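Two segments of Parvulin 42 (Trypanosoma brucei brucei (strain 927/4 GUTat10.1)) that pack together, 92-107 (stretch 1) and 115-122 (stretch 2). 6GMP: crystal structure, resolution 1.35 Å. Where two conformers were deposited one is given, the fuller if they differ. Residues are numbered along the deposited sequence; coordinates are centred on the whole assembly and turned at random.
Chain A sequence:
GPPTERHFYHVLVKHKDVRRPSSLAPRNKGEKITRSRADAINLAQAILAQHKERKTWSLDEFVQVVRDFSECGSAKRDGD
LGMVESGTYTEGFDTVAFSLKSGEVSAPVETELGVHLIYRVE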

# COMPACT_ATOMS: atom_id res chain seq x y z
N GLY A 92 7.01 11.17 -3.40
CA GLY A 92 7.38 9.79 -3.64
C GLY A 92 6.17 8.95 -4.02
O GLY A 92 6.22 8.15 -4.95
N PHE A 93 5.08 9.15 -3.29
CA PHE A 93 3.84 8.43 -3.51
C PHE A 93 3.22 8.90 -4.81
O PHE A 93 2.85 8.11 -5.68
N ASP A 94 3.11 10.21 -4.93
CA ASP A 94 2.43 10.83 -6.05
C ASP A 94 3.01 10.40 -7.40
O ASP A 94 2.25 10.06 -8.30
N THR A 95 4.33 10.40 -7.53
CA THR A 95 4.95 10.12 -8.82
C THR A 95 4.66 8.69 -9.27
O THR A 95 4.32 8.46 -10.44
N VAL A 96 4.77 7.74 -8.35
CA VAL A 96 4.51 6.33 -8.65
C VAL A 96 3.04 6.12 -8.95
O VAL A 96 2.70 5.45 -9.92
N ALA A 97 2.18 6.70 -8.12
CA ALA A 97 0.73 6.54 -8.26
C ALA A 97 0.25 7.02 -9.63
O ALA A 97 -0.52 6.33 -10.29
N PHE A 98 0.72 8.18 -10.06
CA PHE A 98 0.25 8.77 -11.32
C PHE A 98 1.00 8.23 -12.55
O PHE A 98 0.76 8.67 -13.67
N SER A 99 1.86 7.24 -12.32
CA SER A 99 2.51 6.52 -13.41
C SER A 99 1.75 5.23 -13.74
O SER A 99 1.99 4.62 -14.78
N LEU A 100 0.84 4.83 -12.86
CA LEU A 100 0.10 3.58 -13.06
C LEU A 100 -0.96 3.69 -14.15
O LEU A 100 -1.64 4.71 -14.28
N LYS A 101 -1.09 2.62 -14.92
CA LYS A 101 -2.23 2.45 -15.81
C LYS A 101 -3.38 1.81 -15.03
O LYS A 101 -3.17 1.28 -13.94
N SER A 102 -4.58 1.88 -15.58
CA SER A 102 -5.76 1.28 -14.98
C SER A 102 -5.52 -0.19 -14.63
O SER A 102 -5.14 -0.99 -15.48
N GLY A 103 -5.75 -0.53 -13.37
CA GLY A 103 -5.64 -1.91 -12.92
C GLY A 103 -4.24 -2.36 -12.52
O GLY A 103 -4.04 -3.50 -12.11
N GLU A 104 -3.26 -1.48 -12.66
CA GLU A 104 -1.89 -1.83 -12.33
C GLU A 104 -1.60 -1.64 -10.85
O GLU A 104 -2.17 -0.77 -10.20
N VAL A 105 -0.71 -2.48 -10.34
CA VAL A 105 -0.17 -2.36 -8.99
C VAL A 105 1.30 -1.94 -9.07
O VAL A 105 2.09 -2.52 -9.82
N SER A 106 1.68 -0.93 -8.30
CA SER A 106 3.04 -0.43 -8.32
C SER A 106 4.04 -1.41 -7.73
O SER A 106 3.67 -2.35 -7.03
N ALA A 107 5.32 -1.17 -8.00
CA ALA A 107 6.39 -1.75 -7.23
C ALA A 107 6.34 -1.11 -5.85
O ALA A 107 5.68 -0.09 -5.67
N VAL A 115 6.10 1.39 3.58
CA VAL A 115 6.28 0.92 2.23
C VAL A 115 4.91 0.58 1.64
O VAL A 115 4.16 -0.21 2.21
N HIS A 116 4.60 1.21 0.51
CA HIS A 116 3.29 1.07 -0.13
C HIS A 116 3.32 0.18 -1.37
O HIS A 116 4.29 0.17 -2.11
N LEU A 117 2.21 -0.51 -1.60
CA LEU A 117 1.87 -1.00 -2.93
C LEU A 117 0.65 -0.20 -3.31
O LEU A 117 -0.32 -0.17 -2.56
N ILE A 118 0.70 0.47 -4.46
CA ILE A 118 -0.39 1.33 -4.91
C ILE A 118 -1.11 0.69 -6.09
O ILE A 118 -0.47 0.20 -7.01
N TYR A 119 -2.44 0.71 -6.03
CA TYR A 119 -3.28 0.14 -7.06
C TYR A 119 -4.17 1.22 -7.67
O TYR A 119 -4.84 1.96 -6.95
N ARG A 120 -4.19 1.30 -8.99
CA ARG A 120 -5.10 2.20 -9.67
C ARG A 120 -6.37 1.45 -10.07
O ARG A 120 -6.33 0.49 -10.87
N VAL A 121 -7.50 1.87 -9.51
CA VAL A 121 -8.78 1.21 -9.75
C VAL A 121 -9.15 1.33 -11.22
O VAL A 121 -9.51 0.35 -11.87
N GLU A 122 -9.06 2.55 -11.74
CA GLU A 122 -9.29 2.78 -13.16
C GLU A 122 -8.83 4.18 -13.54
O GLU A 122 -8.26 4.90 -12.71
OXT GLU A 122 -9.01 4.62 -14.68

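Stretch 2 is a strand that passes first by a helix and then alongside the loop that follows it, so its side chains meet two kinds of neighbour in turn. V115 lies out of reach of stretch 1, and the contact begins at H116. Its CA-to-CB bond points toward stretch 1, and chi1 in m (-50°) presents a ring face to F93. The two rings form an edge-to-face pair, centroids 5.2 Å apart and planes at 79°, with F93 CE2 3.7 Å from H116 ND1. Both imidazole nitrogens are hydrogen-bonded elsewhere in the structure.

L117 points sideways, m,t: its CB lies 4.2 Å from V105 CG1, and its CD2 comes 4.2 Å from the backbone C of A107.

I118 is the hub, with more of its surface covered by the other stretch than any other residue here. In the m,t rotamer it sends CD1 over one face of the F93 ring, 3.6 Å from the centroid and 15° off the normal, a CH-pi contact. F93 reaches it by taking chi1 t; its CA-to-CB bond runs sideways, but the ring end comes nearer. V96 CG1 touches the same methyl, I118 CD1, at 4.3 Å. A97 CB lies about equally far from I118 CG2 and CD1, 4.1 Å from each, while I118 CG2 also meets L100 CD1 at 3.8 Å, L100 being m,t and pointed toward the strand. One beta-branched residue thus binds both helix and loop. S106, in p and pointing toward the strand, secures the backbone at the same residue: I118 N donates to S106 OG at 2.8 Å, while S106 N donates to I118 O, also at 2.8 Å. The serine hydroxyl in turn donates to A107 O, S106 OG to O 2.8 Å, so a small side chain accepts from the strand and donates within its own stretch.

Y119 sits at the single beta bridge, opposite V105. With chi1 t its ring end comes nearer to stretch 1 than its sideways CB suggests: CD1 lies 3.6 Å from CG2 of V105, itself in t, and G103 O approaches the ring edge, 3.3 Å from Y119 CE1. The tyrosine hydroxyl is satisfied elsewhere in the structure.

R120 points toward the loop and extends through three t rotamers. Its NH1 donates to L100 O at 2.9 Å, near the guanidinium plane, while S102 N lies over one face. Its NE donates to E122 O at 2.7 Å. The backbone joins in: R120 N donates to E104 O at 3.1 Å, and G103 N to R120 O at 2.8 Å. G103 occupies phi/psi 86/-2 in the type II turn from K101 to E104, where a CB would jam against the preceding carbonyl O.

V121 points away. At the terminus, the CA-to-CB bond of poorly ordered E122 also points away; its C-terminal carboxylate accepts a weak hydrogen bond from S102, S102 OG to E122 OXT 3.2 Å.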

# COMPACT_ATOMS: atom_id res chain seq x y z
CB PHE A 93 2.87 8.71 -2.36
CG PHE A 93 1.57 7.97 -2.45
CD1 PHE A 93 0.55 8.42 -3.27
CD2 PHE A 93 1.34 6.84 -1.68
CE1 PHE A 93 -0.65 7.74 -3.34
CE2 PHE A 93 0.15 6.17 -1.75
CZ PHE A 93 -0.85 6.62 -2.58
CB ASP A 94 2.50 12.35 -5.92
CG ASP A 94 1.70 13.06 -6.97
OD1 ASP A 94 0.46 13.04 -6.86
OD2 ASP A 94 2.31 13.62 -7.91
CB THR A 95 6.48 10.37 -8.80
OG1 THR A 95 7.02 10.12 -10.10
CG2 THR A 95 7.19 9.49 -7.79
CB VAL A 96 4.95 5.41 -7.48
CG1 VAL A 96 4.46 3.98 -7.68
CG2 VAL A 96 6.46 5.43 -7.34
CB ALA A 97 0.01 7.29 -7.16
CB PHE A 98 0.23 10.30 -11.21
CG PHE A 98 -0.89 10.79 -10.37
CD1 PHE A 98 -2.11 11.10 -10.94
CD2 PHE A 98 -0.76 10.87 -8.99
CE1 PHE A 98 -3.17 11.52 -10.14
CE2 PHE A 98 -1.81 11.27 -8.20
CZ PHE A 98 -3.02 11.60 -8.78
CB SER A 99 3.95 6.16 -13.02
OG SER A 99 3.98 5.01 -12.19
CB LEU A 100 -0.57 3.15 -11.76
CG LEU A 100 0.34 2.87 -10.57
CD1 LEU A 100 -0.49 2.70 -9.30
CD2 LEU A 100 1.21 1.65 -10.82
CB LYS A 101 -1.82 1.61 -17.02
CG LYS A 101 -0.56 2.13 -17.70
CD LYS A 101 -0.29 1.47 -19.04
CE LYS A 101 0.15 0.02 -18.89
NZ LYS A 101 1.51 -0.12 -18.28
CB SER A 102 -6.95 1.39 -15.94
OG SER A 102 -7.10 2.72 -16.41
CB GLU A 104 -0.91 -1.01 -13.17
CG GLU A 104 -0.91 -1.37 -14.65
CD GLU A 104 0.24 -0.73 -15.40
OE1 GLU A 104 0.61 0.41 -15.04
OE2 GLU A 104 0.79 -1.38 -16.32
CB VAL A 105 -0.27 -3.68 -8.19
CG1 VAL A 105 0.36 -3.53 -6.80
CG2 VAL A 105 -1.72 -4.17 -8.08
CB SER A 106 3.13 0.87 -7.53
OG SER A 106 2.97 0.63 -6.14
CB ALA A 107 7.72 -1.48 -7.87
CB VAL A 115 7.20 -0.32 2.21
CG1 VAL A 115 7.45 -0.78 0.78
CG2 VAL A 115 8.52 0.00 2.91
CB HIS A 116 2.78 2.43 -0.63
CG HIS A 116 2.81 3.53 0.39
ND1 HIS A 116 1.66 4.11 0.88
CD2 HIS A 116 3.84 4.21 0.94
CE1 HIS A 116 1.98 5.08 1.72
NE2 HIS A 116 3.30 5.17 1.76
CB LEU A 117 1.51 -2.48 -2.92
CG LEU A 117 2.60 -3.45 -2.44
CD1 LEU A 117 2.07 -4.89 -2.47
CD2 LEU A 117 3.86 -3.36 -3.24
CB ILE A 118 0.13 2.73 -5.31
CG1 ILE A 118 0.89 3.35 -4.14
CG2 ILE A 118 -1.03 3.63 -5.70
CD1 ILE A 118 1.63 4.59 -4.48
CB TYR A 119 -4.15 -0.97 -6.45
CG TYR A 119 -5.18 -1.57 -7.38
CD1 TYR A 119 -4.81 -2.30 -8.49
CD2 TYR A 119 -6.53 -1.44 -7.10
CE1 TYR A 119 -5.75 -2.87 -9.32
CE2 TYR A 119 -7.49 -2.00 -7.92
CZ TYR A 119 -7.09 -2.72 -9.03
OH TYR A 119 -8.04 -3.28 -9.85
CB ARG A 120 -4.46 2.81 -10.91
CG ARG A 120 -5.37 3.79 -11.61
CD ARG A 120 -4.71 4.43 -12.79
NE ARG A 120 -5.68 5.18 -13.58
CZ ARG A 120 -5.41 5.77 -14.73
NH1 ARG A 120 -4.19 5.72 -15.25
NH2 ARG A 120 -6.37 6.43 -15.36
CB VAL A 121 -9.89 1.81 -8.88
CG1 VAL A 121 -11.21 1.11 -9.13
CG2 VAL A 121 -9.52 1.70 -7.41
CB GLU A 122 -10.77 2.57 -13.51
CG GLU A 122 -11.74 3.43 -12.70
CD GLU A 122 -13.08 2.75 -12.44
OE1 GLU A 122 -13.15 1.50 -12.46
OE2 GLU A 122 -14.07 3.47 -12.21